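Local coordinates for hypothetical protein (Exiguobacterium sibiricum, PDB 2HKV) that is of unknown function but probably belongs to the DinB superfamily of helical metal-binding proteins and holds a nickel ion in a three-histidine site, at residues Tyr44-Ala47 against Val48-Val52; Arg21-Ile24 against Arg25-Gln28. All coordinates share one frame; numbering follows the deposited sequence.

In the fold
Both contacts lie on helices that follow each other in the chain, contact 2 at the C-terminal end of helix 4-26 and contact 1 near the start of helix 43-61. Their centres are about 12 Å apart and their nearest atoms about 5 Å, so they do not touch. Leu82 of helix 82-98 meets both, packing on Ile24 from one and on Ala47, Val48 and Ala51 from the other; helix 114-138 likewise receives side chains from each. Contact 1 supplies His49 to the nickel site, whose other two histidines, His124 and His128, come from helix 114-138. Contact 2 is more remote, the side chain of Ile24 staying about 14 Å from the metal.

Contact 1: residues Tyr44-Ala47 against Val48-Val52; sequences YEVA and VHLAV. With NI (nickel (II) ion), chain B.
Val48 sets one methyl over the face of the Tyr44 ring, a single helical turn earlier. From CB, which lies near the carbonyl oxygen of Tyr44, the side chain forks: CG1 stands anti to the backbone N (chi1 175°), which leaves CG2 beside that nitrogen, over the tyrosine. Val48 CG2 sits 3.6 Å from the centroid of the Tyr44 ring in a CH-pi contact, displaced to the phenolic end, with Tyr44 CZ at 3.3 Å. Val48 CG2 is also 3.3 Å from Tyr44 O, which accepts the hydrogen bond from Val48 N at 2.9 Å. At the end of the ring, the Tyr44 hydroxyl is hydrogen-bonded to the backbone carbonyl of Val77.

Regular i to i+4 bonding continues through the turn, the straightest bond running from Leu50 N to Val46 O at 2.9 Å (171°). This is the helix that brings His49 into the three-histidine metal centre of the DinB-type helical bundle. The His49 CG stands anti to the backbone N (chi1 179°), which carries the ring out to the nickel ion, bound through His49 NE2 at 2.0 Å. Two waters and the NE2 atoms of His124 and His128 are among the other ligands of the metal, and the ring of His128 meets that of His49 edge-to-face.

On the buried side, Val46 and Leu50 lie alongside each other, point the same way and pack on helix 114-138, with Val46 CG1 and Leu50 CD1 4.1 Å apart.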
loop_
_atom_site.group_PDB
_atom_site.type_symbol
_atom_site.label_atom_id
_atom_site.label_comp_id
_atom_site.label_asym_id
_atom_site.label_seq_id
_atom_site.Cartn_x
_atom_site.Cartn_y
_atom_site.Cartn_z
ATOM N N TYR A 44 3.940 -2.311 -18.610
ATOM C CA TYR A 44 3.359 -1.076 -19.091
ATOM C C TYR A 44 1.941 -0.917 -18.517
ATOM O O TYR A 44 1.555 0.173 -18.146
ATOM C CB TYR A 44 3.334 -1.023 -20.616
ATOM C CG TYR A 44 2.419 0.033 -21.200
ATOM C CD1 TYR A 44 2.773 1.364 -21.216
ATOM C CD2 TYR A 44 1.190 -0.325 -21.756
ATOM C CE1 TYR A 44 1.936 2.317 -21.753
ATOM C CE2 TYR A 44 0.342 0.614 -22.305
ATOM C CZ TYR A 44 0.715 1.932 -22.315
ATOM O OH TYR A 44 -0.140 2.861 -22.877
ATOM N N GLU A 45 1.170 -1.990 -18.478
ATOM C CA GLU A 45 -0.205 -1.889 -17.986
ATOM C C GLU A 45 -0.290 -1.543 -16.476
ATOM O O GLU A 45 -1.151 -0.785 -16.077
ATOM C CB GLU A 45 -0.989 -3.167 -18.293
ATOM C CG GLU A 45 -1.286 -3.397 -19.772
ATOM C CD GLU A 45 -1.762 -4.838 -20.080
ATOM O OE1 GLU A 45 -1.758 -5.716 -19.189
ATOM O OE2 GLU A 45 -2.117 -5.116 -21.260
ATOM N N VAL A 46 0.626 -2.082 -15.662
ATOM C CA VAL A 46 0.756 -1.658 -14.258
ATOM C C VAL A 46 1.064 -0.179 -14.167
ATOM O O VAL A 46 0.454 0.546 -13.388
ATOM C CB VAL A 46 1.809 -2.448 -13.506
ATOM C CG1 VAL A 46 1.811 -2.066 -11.994
ATOM C CG2 VAL A 46 1.475 -3.914 -13.557
ATOM N N ALA A 47 2.060 0.259 -14.948
ATOM C CA ALA A 47 2.454 1.651 -14.993
ATOM C C ALA A 47 1.346 2.609 -15.360
ATOM O O ALA A 47 1.225 3.638 -14.724
ATOM C CB ALA A 47 3.692 1.869 -15.905
ATOM N N VAL A 48 0.541 2.298 -16.374
ATOM C CA VAL A 48 -0.568 3.168 -16.739
ATOM C C VAL A 48 -1.626 3.258 -15.598
ATOM O O VAL A 48 -2.169 4.336 -15.332
ATOM C CB VAL A 48 -1.257 2.695 -18.057
ATOM C CG1 VAL A 48 -2.496 3.546 -18.373
ATOM C CG2 VAL A 48 -0.256 2.711 -19.228
ATOM N N HIS A 49 -1.939 2.125 -14.979
ATOM C CA HIS A 49 -2.945 2.074 -13.884
ATOM C C HIS A 49 -2.425 2.960 -12.746
ATOM O O HIS A 49 -3.159 3.789 -12.214
ATOM C CB HIS A 49 -3.169 0.607 -13.468
ATOM C CG HIS A 49 -4.153 0.376 -12.337
ATOM N ND1 HIS A 49 -5.441 0.841 -12.351
ATOM C CD2 HIS A 49 -4.046 -0.382 -11.208
ATOM C CE1 HIS A 49 -6.084 0.408 -11.273
ATOM N NE2 HIS A 49 -5.247 -0.297 -10.523
ATOM N N LEU A 50 -1.142 2.810 -12.396
ATOM C CA LEU A 50 -0.511 3.688 -11.383
ATOM C C LEU A 50 -0.586 5.201 -11.739
ATOM O O LEU A 50 -0.888 6.070 -10.887
ATOM C CB LEU A 50 0.939 3.287 -11.201
ATOM C CG LEU A 50 1.309 2.225 -10.178
ATOM C CD1 LEU A 50 2.738 1.655 -10.524
ATOM C CD2 LEU A 50 1.225 2.814 -8.739
ATOM N N ALA A 51 -0.308 5.500 -12.997
ATOM C CA ALA A 51 -0.318 6.874 -13.491
ATOM C C ALA A 51 -1.696 7.541 -13.343
ATOM O O ALA A 51 -1.760 8.746 -13.101
ATOM C CB ALA A 51 0.131 6.918 -14.978
ATOM N N VAL A 52 -2.789 6.782 -13.523
ATOM C CA VAL A 52 -4.134 7.361 -13.502
ATOM C C VAL A 52 -4.921 7.127 -12.205
ATOM O O VAL A 52 -5.924 7.827 -11.952
ATOM C CB VAL A 52 -5.004 6.896 -14.691
ATOM C CG1 VAL A 52 -4.281 7.098 -16.000
ATOM C CG2 VAL A 52 -5.398 5.430 -14.509
HETATM NI NI NI B . -5.784 -1.388 -8.940
HETATM O O HOH W 1 -5.882 -3.237 -10.223
HETATM O O HOH W 2 -7.820 -1.280 -9.329
#

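Contact 2: residues Arg21-Ile24 against Arg25-Gln28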
loop_
_atom_site.group_PDB
_atom_site.type_symbol
_atom_site.label_atom_id
_atom_site.label_comp_id
_atom_site.label_asym_id
_atom_site.label_seq_id
_atom_site.Cartn_x
_atom_site.Cartn_y
_atom_site.Cartn_z
ATOM N N ARG A 21 7.437 7.759 -9.749
ATOM C CA ARG A 21 8.003 8.505 -10.867
ATOM C C ARG A 21 9.421 7.978 -11.132
ATOM O O ARG A 21 9.797 7.725 -12.272
ATOM C CB ARG A 21 7.990 10.017 -10.579
ATOM C CG ARG A 21 8.144 10.869 -11.773
ATOM C CD ARG A 21 8.398 12.337 -11.380
ATOM N NE ARG A 21 7.252 12.881 -10.647
ATOM C CZ ARG A 21 7.314 13.582 -9.517
ATOM N NH1 ARG A 21 8.476 13.872 -8.933
ATOM N NH2 ARG A 21 6.187 14.021 -8.965
ATOM N N ASP A 22 10.202 7.773 -10.067
ATOM C CA ASP A 22 11.571 7.293 -10.225
ATOM C C ASP A 22 11.581 5.898 -10.820
ATOM O O ASP A 22 12.391 5.604 -11.719
ATOM C CB ASP A 22 12.306 7.279 -8.895
ATOM C CG ASP A 22 12.561 8.681 -8.348
ATOM O OD1 ASP A 22 12.677 9.642 -9.173
ATOM O OD2 ASP A 22 12.658 8.812 -7.093
ATOM N N LEU A 23 10.659 5.045 -10.355
ATOM C CA LEU A 23 10.615 3.667 -10.867
ATOM C C LEU A 23 10.295 3.647 -12.357
ATOM O O LEU A 23 10.944 2.929 -13.099
ATOM C CB LEU A 23 9.597 2.784 -10.109
ATOM C CG LEU A 23 9.943 2.328 -8.679
ATOM C CD1 LEU A 23 8.729 1.590 -8.059
ATOM C CD2 LEU A 23 11.165 1.399 -8.666
ATOM N N ILE A 24 9.317 4.448 -12.768
ATOM C CA ILE A 24 8.901 4.515 -14.157
ATOM C C ILE A 24 10.096 4.935 -14.990
ATOM O O ILE A 24 10.365 4.312 -16.008
ATOM C CB ILE A 24 7.643 5.448 -14.353
ATOM C CG1 ILE A 24 6.404 4.781 -13.737
ATOM C CG2 ILE A 24 7.411 5.797 -15.845
ATOM C CD1 ILE A 24 5.172 5.688 -13.639
ATOM N N ARG A 25 10.874 5.922 -14.512
ATOM C CA ARG A 25 12.078 6.351 -15.256
ATOM C C ARG A 25 13.196 5.289 -15.360
ATOM O O ARG A 25 14.115 5.430 -16.174
ATOM C CB ARG A 25 12.623 7.642 -14.667
ATOM C CG ARG A 25 11.709 8.840 -14.855
ATOM C CD ARG A 25 12.124 9.923 -13.870
ATOM N NE ARG A 25 11.498 11.206 -14.151
ATOM C CZ ARG A 25 11.308 12.175 -13.250
ATOM N NH1 ARG A 25 11.677 12.016 -11.974
ATOM N NH2 ARG A 25 10.728 13.313 -13.621
ATOM N N LEU A 26 13.117 4.219 -14.581
ATOM C CA LEU A 26 14.097 3.141 -14.673
ATOM C C LEU A 26 13.774 2.194 -15.804
ATOM O O LEU A 26 14.650 1.543 -16.345
ATOM C CB LEU A 26 14.203 2.372 -13.342
ATOM C CG LEU A 26 14.647 3.185 -12.119
ATOM C CD1 LEU A 26 14.893 2.247 -10.937
ATOM C CD2 LEU A 26 15.894 3.976 -12.430
ATOM N N ILE A 27 12.502 2.130 -16.188
ATOM C CA ILE A 27 12.053 1.083 -17.051
ATOM C C ILE A 27 12.713 1.218 -18.441
ATOM O O ILE A 27 12.732 2.304 -19.022
ATOM C CB ILE A 27 10.525 1.061 -17.171
ATOM C CG1 ILE A 27 9.864 0.851 -15.785
ATOM C CG2 ILE A 27 10.123 -0.031 -18.241
ATOM C CD1 ILE A 27 8.321 0.914 -15.792
ATOM N N GLN A 28 13.278 0.126 -18.941
ATOM C CA GLN A 28 13.958 0.110 -20.225
ATOM C C GLN A 28 12.952 -0.189 -21.320
ATOM O O GLN A 28 12.025 -0.943 -21.092
ATOM C CB GLN A 28 15.059 -0.956 -20.212
ATOM C CG GLN A 28 16.048 -0.874 -19.026
ATOM C CD GLN A 28 16.665 -2.231 -18.696
HETATM O O HOH W 3 13.955 9.759 -11.365
#
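Arg21 and Arg25 are joined through the backbone by an ordinary alpha-helical bond, Arg25 N to Arg21 O at 3.1 Å, but the pattern tightens in the next residues. Here helix 4-26 of the DinB-type bundle runs out: Leu26 N bonds to Leu23 O at 2.9 Å and only weakly to Asp22 O, while Ile27 N bonds to Ile24 O at 3.1 Å.

Along the surface the two arginines run side by side, and the Arg21 methylenes pack on one face of the Arg25 guanidinium, CG over its centre and Arg21 CD 3.3 Å from Arg25 NH1. A bend at chi3 (-63°) turns the Arg21 head group aside, its NE pairing with Asp87 of helix 82-98, and the two guanidinium planes are 60° apart. Trimming Arg21 to an alanine would probably leave Asp87 without this mate and the Arg25 guanidinium freer to swing.

Asp22 approaches the Arg25 guanidinium at its edge, in plane, through a long salt bridge of 3.8 Å between OD1 and NH1. A water bridges the pair, its oxygen 3.3 Å from Arg25 NH1, from which it accepts, while it donates to Asp22 OD1.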